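Local coordinates for putative hydrogenase expression/formation protein hupG (Rhodopseudomonas palustris, PDB 2QSI), which is of unknown function but probably assists hydrogenase expression or maturation, with a thioredoxin-like fold, at residues D26-I29 / I35-L38; F39-A44 / E49-A54. All blocks are in the same frame, centred on the assembly; numbering follows the deposited sequence.

Overall arrangement
The chain enters the sheet with strand 18-20 and then forms helix 25-30. Interaction 1 closes the short loop from this helix to strand 35-40, and sets the helix against one face of the sheet. The same strand runs on without a break into interaction 2. There its end and the residues after it meet the first part of helix 50-62, closing a short loop whose four intervening residues are neither helix nor strand. The two contacts follow in series and neither nests nor crosses; their centres lie about 18 Å apart. Interaction 1 is buried, its centre about 4 Å from the centre of the folded chain. Interaction 2 is partly buried and belongs to the beta-alpha-beta unit that continues into strand 68-73. Both also touch the second subunit.

Interaction 1 (D26-I29 / I35-L38); sequences DDFI and IVVL
The Phe28 ring presents its edge to Val36. Its CE2 lies 3.9 Å from Val36 CG1, and that methyl sits close to the plane of the ring. The two side chains run obliquely to one another. With CG anti to the backbone N (chi1 -178°), Phe28 reaches out from the helix to the strand. Val36 points at the helix and its two methyls divide, CG1 to Phe28 and CG2 to Ile29. Its CG2 lies 4.1 Å from Ile29 CA and 4.2 Å from Ile29 CG2. The backbones also come near here, with 6.4 Å between the CA atoms of Ile29 and Val36. This is helix-on-sheet packing in a thioredoxin-like domain: helix 25-30 lies against strand 35-40, an inner strand of the mixed sheet. No hydrogen bond joins the two segments, and the touching groups are apolar. Val36 and Leu38 supply the side chains on this side of the strand, while Ile35 and Val37 point away from the helix. Farther along, the end of Ile29 approaches Leu38, CD1 to CD1 at 4.4 Å, a looser touch. Phe85 of helix 78-85 packs on both Ile29 and Leu38. Phe28 also rests on Val69 and Ala71 of the neighbouring strand and on Val20 of strand 18-20.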
loop_
_atom_site.group_PDB
_atom_site.type_symbol
_atom_site.label_atom_id
_atom_site.label_comp_id
_atom_site.label_asym_id
_atom_site.label_seq_id
_atom_site.Cartn_x
_atom_site.Cartn_y
_atom_site.Cartn_z
ATOM N N ASP A 26 -3.332 -7.328 -7.694
ATOM C CA ASP A 26 -3.853 -6.336 -6.716
ATOM C C ASP A 26 -4.386 -7.012 -5.476
ATOM O O ASP A 26 -3.987 -6.675 -4.351
ATOM C CB ASP A 26 -4.958 -5.450 -7.299
ATOM C CG ASP A 26 -4.450 -4.498 -8.350
ATOM O OD1 ASP A 26 -3.247 -4.197 -8.414
ATOM O OD2 ASP A 26 -5.253 -4.066 -9.157
ATOM N N ASP A 27 -5.310 -7.950 -5.669
ATOM C CA ASP A 27 -5.908 -8.645 -4.538
ATOM C C ASP A 27 -4.870 -9.532 -3.824
ATOM O O ASP A 27 -4.906 -9.654 -2.590
ATOM C CB ASP A 27 -7.154 -9.467 -4.945
ATOM C CG ASP A 27 -8.275 -8.617 -5.564
ATOM O OD1 ASP A 27 -8.401 -7.399 -5.302
ATOM O OD2 ASP A 27 -9.073 -9.198 -6.320
ATOM N N PHE A 28 -3.926 -10.123 -4.566
ATOM C CA PHE A 28 -2.874 -10.926 -3.921
ATOM C C PHE A 28 -2.146 -10.111 -2.848
ATOM O O PHE A 28 -1.949 -10.562 -1.732
ATOM C CB PHE A 28 -1.850 -11.457 -4.946
ATOM C CG PHE A 28 -0.814 -12.313 -4.329
ATOM C CD1 PHE A 28 -1.121 -13.595 -3.925
ATOM C CD2 PHE A 28 0.462 -11.825 -4.083
ATOM C CE1 PHE A 28 -0.164 -14.391 -3.293
ATOM C CE2 PHE A 28 1.423 -12.627 -3.432
ATOM C CZ PHE A 28 1.098 -13.888 -3.036
ATOM N N ILE A 29 -1.744 -8.906 -3.212
ATOM C CA ILE A 29 -0.960 -8.068 -2.344
ATOM C C ILE A 29 -1.814 -7.563 -1.229
ATOM O O ILE A 29 -1.448 -7.658 -0.057
ATOM C CB ILE A 29 -0.359 -6.849 -3.093
ATOM C CG1 ILE A 29 0.588 -7.329 -4.159
ATOM C CG2 ILE A 29 0.390 -5.926 -2.106
ATOM C CD1 ILE A 29 1.263 -6.226 -4.949
ATOM N N ILE A 35 4.372 -8.847 3.999
ATOM C CA ILE A 35 5.136 -8.124 2.967
ATOM C C ILE A 35 5.288 -9.103 1.798
ATOM O O ILE A 35 5.586 -10.292 1.995
ATOM C CB ILE A 35 6.524 -7.677 3.506
ATOM C CG1 ILE A 35 6.418 -6.579 4.608
ATOM C CG2 ILE A 35 7.446 -7.203 2.398
ATOM C CD1 ILE A 35 5.460 -5.528 4.299
ATOM N N VAL A 36 5.037 -8.597 0.599
ATOM C CA VAL A 36 5.091 -9.374 -0.602
ATOM C C VAL A 36 6.413 -9.235 -1.342
ATOM O O VAL A 36 6.923 -8.145 -1.551
ATOM C CB VAL A 36 3.900 -8.992 -1.515
ATOM C CG1 VAL A 36 3.989 -9.761 -2.859
ATOM C CG2 VAL A 36 2.556 -9.290 -0.734
ATOM N N VAL A 37 6.956 -10.371 -1.754
ATOM C CA VAL A 37 8.129 -10.393 -2.602
ATOM C C VAL A 37 7.672 -10.814 -4.013
ATOM O O VAL A 37 7.249 -11.975 -4.238
ATOM C CB VAL A 37 9.185 -11.342 -2.064
ATOM C CG1 VAL A 37 10.468 -11.274 -2.932
ATOM C CG2 VAL A 37 9.523 -10.992 -0.599
ATOM N N LEU A 38 7.735 -9.875 -4.949
ATOM C CA LEU A 38 7.381 -10.158 -6.325
ATOM C C LEU A 38 8.646 -10.464 -7.072
ATOM O O LEU A 38 9.588 -9.667 -7.042
ATOM C CB LEU A 38 6.713 -8.968 -7.007
ATOM C CG LEU A 38 5.371 -8.502 -6.464
ATOM C CD1 LEU A 38 4.927 -7.244 -7.254
ATOM C CD2 LEU A 38 4.375 -9.641 -6.448
#

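Interaction 2 (F39-A44 / E49-A54)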
loop_
_atom_site.group_PDB
_atom_site.type_symbol
_atom_site.label_atom_id
_atom_site.label_comp_id
_atom_site.label_asym_id
_atom_site.label_seq_id
_atom_site.Cartn_x
_atom_site.Cartn_y
_atom_site.Cartn_z
ATOM N N PHE A 39 8.634 -11.624 -7.724
ATOM C CA PHE A 39 9.739 -12.162 -8.508
ATOM C C PHE A 39 9.504 -11.900 -9.985
ATOM O O PHE A 39 8.581 -12.457 -10.587
ATOM C CB PHE A 39 9.863 -13.671 -8.242
ATOM C CG PHE A 39 10.847 -14.375 -9.115
ATOM C CD1 PHE A 39 12.051 -13.807 -9.457
ATOM C CD2 PHE A 39 10.581 -15.685 -9.527
ATOM C CE1 PHE A 39 12.973 -14.533 -10.261
ATOM C CE2 PHE A 39 11.453 -16.371 -10.292
ATOM C CZ PHE A 39 12.659 -15.791 -10.667
ATOM N N PHE A 40 10.375 -11.047 -10.542
ATOM C CA PHE A 40 10.474 -10.815 -11.998
ATOM C C PHE A 40 11.601 -11.667 -12.556
ATOM O O PHE A 40 12.800 -11.473 -12.238
ATOM C CB PHE A 40 10.740 -9.341 -12.268
ATOM C CG PHE A 40 9.599 -8.438 -11.849
ATOM C CD1 PHE A 40 8.644 -8.015 -12.787
ATOM C CD2 PHE A 40 9.440 -8.029 -10.518
ATOM C CE1 PHE A 40 7.606 -7.154 -12.413
ATOM C CE2 PHE A 40 8.364 -7.235 -10.133
ATOM C CZ PHE A 40 7.438 -6.813 -11.079
ATOM N N ARG A 41 11.189 -12.655 -13.341
ATOM C CA ARG A 41 12.075 -13.696 -13.828
ATOM C C ARG A 41 12.713 -13.302 -15.145
ATOM O O ARG A 41 13.889 -12.959 -15.188
ATOM C CB ARG A 41 11.301 -15.038 -13.963
ATOM C CG ARG A 41 12.185 -16.177 -14.467
ATOM C CD ARG A 41 11.383 -17.395 -14.894
ATOM N NE ARG A 41 10.757 -18.127 -13.785
ATOM C CZ ARG A 41 11.313 -19.118 -13.078
ATOM N NH1 ARG A 41 12.536 -19.561 -13.347
ATOM N NH2 ARG A 41 10.589 -19.689 -12.129
ATOM N N GLY A 42 11.918 -13.315 -16.214
ATOM C CA GLY A 42 12.425 -13.091 -17.546
ATOM C C GLY A 42 12.604 -14.337 -18.396
ATOM O O GLY A 42 12.642 -15.472 -17.908
ATOM N N ASP A 43 12.754 -14.106 -19.687
ATOM C CA ASP A 43 12.985 -15.188 -20.651
ATOM C C ASP A 43 14.222 -16.011 -20.301
ATOM O O ASP A 43 15.233 -15.456 -19.869
ATOM C CB ASP A 43 13.155 -14.571 -22.049
ATOM C CG ASP A 43 13.535 -15.586 -23.074
ATOM O OD1 ASP A 43 12.657 -16.400 -23.436
ATOM O OD2 ASP A 43 14.705 -15.568 -23.506
ATOM N N ALA A 44 14.123 -17.334 -20.486
ATOM C CA ALA A 44 15.177 -18.312 -20.129
ATOM C C ALA A 44 16.436 -18.158 -20.980
ATOM O O ALA A 44 17.507 -18.505 -20.525
ATOM C CB ALA A 44 14.652 -19.748 -20.299
ATOM N N GLU A 49 19.956 -17.255 -15.687
ATOM C CA GLU A 49 20.318 -17.191 -14.259
ATOM C C GLU A 49 19.129 -16.844 -13.346
ATOM O O GLU A 49 19.223 -17.012 -12.122
ATOM C CB GLU A 49 21.469 -16.191 -14.048
ATOM C CG GLU A 49 21.069 -14.712 -14.130
ATOM C CD GLU A 49 20.861 -14.150 -15.527
ATOM O OE1 GLU A 49 21.027 -14.866 -16.578
ATOM O OE2 GLU A 49 20.562 -12.938 -15.552
ATOM N N ALA A 50 18.025 -16.354 -13.925
ATOM C CA ALA A 50 16.788 -16.089 -13.168
ATOM C C ALA A 50 16.275 -17.355 -12.497
ATOM O O ALA A 50 15.691 -17.307 -11.423
ATOM C CB ALA A 50 15.707 -15.476 -14.061
ATOM N N ALA A 51 16.508 -18.495 -13.113
ATOM C CA ALA A 51 16.147 -19.772 -12.476
ATOM C C ALA A 51 16.882 -19.985 -11.135
ATOM O O ALA A 51 16.368 -20.644 -10.230
ATOM C CB ALA A 51 16.415 -20.955 -13.435
ATOM N N ASP A 52 18.095 -19.457 -11.019
ATOM C CA ASP A 52 18.838 -19.564 -9.771
ATOM C C ASP A 52 18.169 -18.785 -8.643
ATOM O O ASP A 52 18.139 -19.248 -7.469
ATOM C CB ASP A 52 20.273 -19.098 -9.950
ATOM C CG ASP A 52 21.061 -19.976 -10.922
ATOM O OD1 ASP A 52 20.795 -21.194 -11.014
ATOM O OD2 ASP A 52 21.967 -19.441 -11.576
ATOM N N LEU A 53 17.612 -17.625 -9.002
ATOM C CA LEU A 53 16.871 -16.781 -8.061
ATOM C C LEU A 53 15.570 -17.462 -7.682
ATOM O O LEU A 53 15.155 -17.430 -6.527
ATOM C CB LEU A 53 16.567 -15.403 -8.701
ATOM C CG LEU A 53 15.689 -14.436 -7.875
ATOM C CD1 LEU A 53 16.119 -14.413 -6.410
ATOM C CD2 LEU A 53 15.744 -13.058 -8.456
ATOM N N ALA A 54 14.930 -18.103 -8.667
ATOM C CA ALA A 54 13.711 -18.889 -8.422
ATOM C C ALA A 54 13.891 -20.008 -7.376
ATOM O O ALA A 54 12.993 -20.260 -6.537
ATOM C CB ALA A 54 13.202 -19.488 -9.738
#
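The strand ends at Phe40, and the backbone beyond it passes the first turn of helix 50-62 closely, with the CA atoms of Arg41 and Ala50 5.3 Å apart. Ala50 points its methyl at this turn of chain. Its CB lies 3.3 Å from Arg41 O and also touches Arg41 CG. Phe39 reaches the helix with CG anti to its backbone N (chi1 173°). The CD1-CE1 part of its ring meets Leu53, with CE1 3.6 Å from Leu53 CG, and the two side chains lie alongside each other, running opposite ways. Phe39 CE2 lies 3.6 Å from Ala54 CB. Ala50 O lies at the ring edge, near its plane, 3.5 Å from Phe39 CZ, while that oxygen accepts the helical bond from Ala54 N. The contact belongs to a beta-alpha-beta unit of the thioredoxin-like fold, where helix 50-62 links strands 35-40 and 68-73. A bend at chi3 (-70°) turns the Arg41 guanidinium toward Ala54, with NH1 reaching on to Ala51. Arg41 NH2 lies 3.5 Å from Ala54 CB, and NH1 lies 3.7 Å from Ala51 CA. Phe39 CE2 lies over one face of the guanidinium, off its centre. The charged group has its salt bridge with Glu72 of strand 68-73, through NE. Gly42, next in the loop, helps line the pocket that holds dithiothreitol in the crystal. On the helix side, Leu53 also packs on Tyr114 of the second subunit.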